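Local atomic coordinates of DUF305 domain-containing protein (Deinococcus radiodurans R1, PDB entry 3BT5), a protein that is of unknown function but forms a compact, all-helical domain of the DUF305 family, which is grouped with the ferritin-like proteins. Residues Val43-Gln54 / Glu104-His115. Numbering follows the deposited sequence. Where two conformers were deposited one is given.
Sequences VRSLALDIQLSQ and ERQFLRLMIRHH
Phe107 reaches Ala47 because its CG stands anti to the backbone N (chi1 164°), which sends the ring out from helix 100-122 toward helix 41-68. Phe107 CZ ends 4.0 Å from Ala47 CB, with Val43 CG1 and Ile50 CD1 approaching the same ring obliquely, so Val43, Ala47 and Ile50, on successive turns of one helix face, receive one aromatic side chain. Met34 of helix 11-37 and Leu95 of helix 89-97 also touch Phe107. One turn further on, Met111 bends at both chi2 and chi3, which brings Met111 CE to within 4.0 Å of Ile50 CG2; the two chains lie alongside one another with reversed sense. Beside this row, Leu46 and Leu108 meet through single methyls, CD2 to CD2 at 3.7 Å.

The character changes at Gln54, modelled in two conformers, so its approaches are tentative. In one, folded at chi2, Gln54 OE1 sits at the ring edge of His114, 3.6 Å from His114 CE1, the amide and imidazole planes 74° apart. Gln54 NE2 comes within 4.1 Å of His115 CE1, a van der Waals approach. The imidazoles themselves are joined by a hydrogen bond, His114 ND1 to His115 ND1 at 3.0 Å, each nitrogen in the plane of the other ring. Their outer nitrogens are also held: His114 NE2 by the carbonyl O of His23, His115 NE2 by Glu148 OE1. This should limit rotation of both buried rings.

The axes are 11.7 Å apart, and the segments, inclined at 32°, meet almost entirely through side chains, though the Phe107 ring also touches backbone at Ala47. Helices 11-37 and 132-158 contribute to the same interior. Second and third of four long helices, 41-68 and 100-122 run in the same sense across a long crossover, consistent with the up-down-down-up bundle of ferritin-like proteins.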
loop_
_atom_site.group_PDB
_atom_site.type_symbol
_atom_site.label_atom_id
_atom_site.label_comp_id
_atom_site.label_asym_id
_atom_site.label_seq_id
_atom_site.Cartn_x
_atom_site.Cartn_y
_atom_site.Cartn_z
ATOM N N VAL A 43 -4.098 -17.445 -0.795
ATOM C CA VAL A 43 -3.416 -16.335 -0.128
ATOM C C VAL A 43 -2.100 -15.976 -0.832
ATOM O O VAL A 43 -1.762 -14.798 -1.016
ATOM C CB VAL A 43 -3.134 -16.687 1.357
ATOM C CG1 VAL A 43 -2.255 -15.613 2.021
ATOM C CG2 VAL A 43 -4.462 -16.881 2.098
ATOM N N ARG A 44 -1.358 -16.996 -1.243
ATOM C CA ARG A 44 -0.100 -16.772 -1.938
ATOM C C ARG A 44 -0.287 -16.020 -3.268
ATOM O O ARG A 44 0.459 -15.061 -3.577
ATOM C CB ARG A 44 0.604 -18.104 -2.198
ATOM C CG ARG A 44 1.087 -18.823 -0.946
ATOM C CD ARG A 44 1.763 -20.159 -1.323
ATOM N NE ARG A 44 2.990 -19.904 -2.074
ATOM C CZ ARG A 44 4.158 -19.596 -1.513
ATOM N NH1 ARG A 44 4.267 -19.542 -0.192
ATOM N NH2 ARG A 44 5.223 -19.351 -2.267
ATOM N N SER A 45 -1.286 -16.449 -4.036
ATOM C CA SER A 45 -1.605 -15.840 -5.331
ATOM C C SER A 45 -1.956 -14.370 -5.133
ATOM O O SER A 45 -1.492 -13.479 -5.847
ATOM C CB SER A 45 -2.801 -16.553 -5.971
ATOM O OG SER A 45 -2.443 -17.851 -6.422
ATOM N N LEU A 46 -2.794 -14.125 -4.144
ATOM C CA LEU A 46 -3.221 -12.786 -3.848
ATOM C C LEU A 46 -2.034 -11.911 -3.394
ATOM O O LEU A 46 -1.891 -10.757 -3.835
ATOM C CB LEU A 46 -4.333 -12.859 -2.807
ATOM C CG LEU A 46 -4.924 -11.528 -2.360
ATOM C CD1 LEU A 46 -5.464 -10.680 -3.527
ATOM C CD2 LEU A 46 -5.987 -11.786 -1.304
ATOM N N ALA A 47 -1.178 -12.434 -2.513
ATOM C CA ALA A 47 -0.012 -11.684 -2.056
ATOM C C ALA A 47 0.909 -11.292 -3.226
ATOM O O ALA A 47 1.379 -10.144 -3.322
ATOM C CB ALA A 47 0.745 -12.463 -0.961
ATOM N N LEU A 48 1.134 -12.234 -4.140
ATOM C CA LEU A 48 1.954 -11.963 -5.318
ATOM C C LEU A 48 1.364 -10.848 -6.184
ATOM O O LEU A 48 2.076 -9.930 -6.646
ATOM C CB LEU A 48 2.055 -13.254 -6.161
ATOM C CG LEU A 48 2.972 -14.343 -5.619
ATOM C CD1 LEU A 48 2.632 -15.730 -6.187
ATOM C CD2 LEU A 48 4.412 -13.974 -5.916
ATOM N N ASP A 49 0.062 -10.931 -6.407
ATOM C CA ASP A 49 -0.626 -9.966 -7.252
ATOM C C ASP A 49 -0.548 -8.575 -6.637
ATOM O O ASP A 49 -0.347 -7.584 -7.339
ATOM C CB ASP A 49 -2.081 -10.368 -7.441
ATOM C CG ASP A 49 -2.240 -11.565 -8.354
ATOM O OD1 ASP A 49 -1.253 -11.959 -9.007
ATOM O OD2 ASP A 49 -3.354 -12.105 -8.407
ATOM N N ILE A 50 -0.700 -8.494 -5.312
ATOM C CA ILE A 50 -0.637 -7.177 -4.683
ATOM C C ILE A 50 0.781 -6.623 -4.749
ATOM O O ILE A 50 0.989 -5.423 -4.972
ATOM C CB ILE A 50 -1.158 -7.251 -3.219
ATOM C CG1 ILE A 50 -2.657 -7.596 -3.208
ATOM C CG2 ILE A 50 -0.848 -5.945 -2.474
ATOM C CD1 ILE A 50 -3.183 -8.036 -1.818
ATOM N N GLN A 51 1.778 -7.477 -4.575
ATOM C CA GLN A 51 3.154 -7.023 -4.693
ATOM C C GLN A 51 3.395 -6.429 -6.081
ATOM O O GLN A 51 3.987 -5.358 -6.232
ATOM C CB GLN A 51 4.120 -8.184 -4.458
ATOM C CG GLN A 51 5.572 -7.770 -4.499
ATOM C CD GLN A 51 6.493 -8.931 -4.758
ATOM O OE1 GLN A 51 6.546 -9.884 -3.979
ATOM N NE2 GLN A 51 7.233 -8.861 -5.851
ATOM N N LEU A 52 2.921 -7.124 -7.105
ATOM C CA LEU A 52 3.166 -6.659 -8.458
ATOM C C LEU A 52 2.455 -5.344 -8.774
ATOM O O LEU A 52 3.021 -4.425 -9.384
ATOM C CB LEU A 52 2.773 -7.755 -9.456
ATOM C CG LEU A 52 3.748 -8.945 -9.438
ATOM C CD1 LEU A 52 3.266 -10.095 -10.324
ATOM C CD2 LEU A 52 5.183 -8.507 -9.826
ATOM N N SER A 53 1.217 -5.218 -8.330
ATOM C CA SER A 53 0.481 -3.988 -8.613
ATOM C C SER A 53 1.052 -2.813 -7.838
ATOM O O SER A 53 1.174 -1.703 -8.378
ATOM C CB SER A 53 -0.988 -4.144 -8.266
ATOM O OG SER A 53 -1.119 -4.218 -6.859
ATOM N N GLN A 54 1.427 -3.027 -6.586
ATOM C CA GLN A 54 1.999 -1.936 -5.797
ATOM C C GLN A 54 3.344 -1.511 -6.384
ATOM O O GLN A 54 3.640 -0.319 -6.476
ATOM C CB GLN A 54 2.150 -2.356 -4.331
ATOM C CG GLN A 54 0.826 -2.564 -3.581
ATOM C CD GLN A 54 0.285 -1.268 -2.962
ATOM O OE1 GLN A 54 0.818 -0.759 -1.966
ATOM N NE2 GLN A 54 -0.775 -0.735 -3.547
ATOM N N GLU A 104 -2.378 -15.496 8.234
ATOM C CA GLU A 104 -3.084 -15.253 6.975
ATOM C C GLU A 104 -4.249 -14.286 7.135
ATOM O O GLU A 104 -4.443 -13.387 6.289
ATOM C CB GLU A 104 -3.597 -16.581 6.403
ATOM C CG GLU A 104 -2.453 -17.458 5.909
ATOM C CD GLU A 104 -2.832 -18.912 5.756
ATOM O OE1 GLU A 104 -3.881 -19.331 6.296
ATOM O OE2 GLU A 104 -2.047 -19.628 5.114
ATOM N N ARG A 105 -5.049 -14.471 8.185
ATOM C CA ARG A 105 -6.156 -13.555 8.430
ATOM C C ARG A 105 -5.655 -12.165 8.766
ATOM O O ARG A 105 -6.240 -11.175 8.314
ATOM C CB ARG A 105 -7.077 -14.084 9.529
ATOM C CG ARG A 105 -7.829 -15.306 9.052
ATOM C CD ARG A 105 -8.822 -15.808 10.099
ATOM N NE ARG A 105 -9.854 -14.815 10.396
ATOM C CZ ARG A 105 -10.963 -14.639 9.678
ATOM N NH1 ARG A 105 -11.193 -15.384 8.601
ATOM N NH2 ARG A 105 -11.842 -13.707 10.032
ATOM N N GLN A 106 -4.608 -12.078 9.591
ATOM C CA GLN A 106 -4.022 -10.782 9.927
ATOM C C GLN A 106 -3.493 -10.088 8.670
ATOM O O GLN A 106 -3.636 -8.881 8.519
ATOM C CB GLN A 106 -2.885 -10.974 10.938
ATOM C CG GLN A 106 -3.290 -10.905 12.360
ATOM C CD GLN A 106 -3.888 -9.545 12.708
ATOM O OE1 GLN A 106 -5.090 -9.419 12.747
ATOM N NE2 GLN A 106 -3.036 -8.520 12.941
ATOM N N PHE A 107 -2.861 -10.841 7.780
ATOM C CA PHE A 107 -2.373 -10.250 6.532
ATOM C C PHE A 107 -3.506 -9.547 5.789
ATOM O O PHE A 107 -3.354 -8.411 5.326
ATOM C CB PHE A 107 -1.719 -11.324 5.658
ATOM C CG PHE A 107 -1.525 -10.908 4.237
ATOM C CD1 PHE A 107 -0.492 -10.041 3.900
ATOM C CD2 PHE A 107 -2.361 -11.392 3.237
ATOM C CE1 PHE A 107 -0.288 -9.655 2.594
ATOM C CE2 PHE A 107 -2.175 -10.990 1.911
ATOM C CZ PHE A 107 -1.146 -10.110 1.599
ATOM N N LEU A 108 -4.647 -10.225 5.670
ATOM C CA LEU A 108 -5.776 -9.650 4.948
ATOM C C LEU A 108 -6.332 -8.437 5.694
ATOM O O LEU A 108 -6.584 -7.401 5.075
ATOM C CB LEU A 108 -6.872 -10.700 4.748
ATOM C CG LEU A 108 -6.397 -11.838 3.843
ATOM C CD1 LEU A 108 -7.360 -13.049 3.950
ATOM C CD2 LEU A 108 -6.284 -11.375 2.399
ATOM N N ARG A 109 -6.508 -8.545 7.017
ATOM C CA ARG A 109 -7.012 -7.406 7.773
ATOM C C ARG A 109 -6.066 -6.209 7.667
ATOM O O ARG A 109 -6.519 -5.073 7.487
ATOM C CB ARG A 109 -7.247 -7.785 9.229
ATOM C CG ARG A 109 -8.354 -8.796 9.413
ATOM C CD ARG A 109 -8.644 -8.918 10.871
ATOM N NE ARG A 109 -7.606 -9.691 11.538
ATOM C CZ ARG A 109 -7.757 -10.962 11.910
ATOM N NH1 ARG A 109 -6.770 -11.600 12.515
ATOM N NH2 ARG A 109 -8.903 -11.590 11.680
ATOM N N LEU A 110 -4.768 -6.446 7.800
ATOM C CA LEU A 110 -3.816 -5.356 7.744
ATOM C C LEU A 110 -3.765 -4.760 6.361
ATOM O O LEU A 110 -3.684 -3.543 6.222
ATOM C CB LEU A 110 -2.408 -5.831 8.154
ATOM C CG LEU A 110 -2.266 -6.251 9.629
ATOM C CD1 LEU A 110 -0.901 -6.877 9.831
ATOM C CD2 LEU A 110 -2.458 -5.029 10.565
ATOM N N MET A 111 -3.791 -5.597 5.327
ATOM C CA MET A 111 -3.705 -5.039 3.980
ATOM C C MET A 111 -4.982 -4.292 3.610
ATOM O O MET A 111 -4.918 -3.278 2.922
ATOM C CB MET A 111 -3.397 -6.130 2.953
ATOM C CG MET A 111 -3.045 -5.569 1.570
ATOM S SD MET A 111 -1.372 -4.837 1.465
ATOM C CE MET A 111 -0.392 -6.339 1.457
ATOM N N ILE A 112 -6.139 -4.769 4.066
ATOM C CA ILE A 112 -7.359 -4.000 3.848
ATOM C C ILE A 112 -7.281 -2.619 4.495
ATOM O O ILE A 112 -7.598 -1.619 3.855
ATOM C CB ILE A 112 -8.624 -4.763 4.342
ATOM C CG1 ILE A 112 -8.908 -5.968 3.433
ATOM C CG2 ILE A 112 -9.835 -3.809 4.450
ATOM C CD1 ILE A 112 -9.852 -6.999 4.101
ATOM N N ARG A 113 -6.847 -2.551 5.752
ATOM C CA ARG A 113 -6.794 -1.261 6.427
ATOM C C ARG A 113 -5.775 -0.350 5.742
ATOM O O ARG A 113 -6.001 0.862 5.576
ATOM C CB ARG A 113 -6.470 -1.461 7.918
ATOM C CG ARG A 113 -6.630 -0.196 8.775
ATOM C CD ARG A 113 -6.144 -0.435 10.202
ATOM N NE ARG A 113 -4.723 -0.754 10.220
ATOM C CZ ARG A 113 -4.073 -1.372 11.204
ATOM N NH1 ARG A 113 -4.694 -1.828 12.287
ATOM N NH2 ARG A 113 -2.801 -1.560 11.089
ATOM N N HIS A 114 -4.662 -0.941 5.342
ATOM C CA HIS A 114 -3.629 -0.251 4.601
ATOM C C HIS A 114 -4.202 0.378 3.324
ATOM O O HIS A 114 -4.010 1.580 3.050
ATOM C CB HIS A 114 -2.533 -1.269 4.309
ATOM C CG HIS A 114 -1.510 -0.844 3.323
ATOM N ND1 HIS A 114 -1.734 -0.876 1.966
ATOM C CD2 HIS A 114 -0.237 -0.396 3.495
ATOM C CE1 HIS A 114 -0.647 -0.464 1.338
ATOM N NE2 HIS A 114 0.278 -0.171 2.245
ATOM N N HIS A 115 -4.945 -0.409 2.553
ATOM C CA HIS A 115 -5.509 0.097 1.314
ATOM C C HIS A 115 -6.596 1.152 1.568
ATOM O O HIS A 115 -6.722 2.104 0.807
ATOM C CB HIS A 115 -6.122 -1.074 0.531
ATOM C CG HIS A 115 -5.128 -1.872 -0.267
ATOM N ND1 HIS A 115 -3.788 -1.976 0.078
ATOM C CD2 HIS A 115 -5.282 -2.580 -1.414
ATOM C CE1 HIS A 115 -3.162 -2.703 -0.839
ATOM N NE2 HIS A 115 -4.053 -3.099 -1.749
#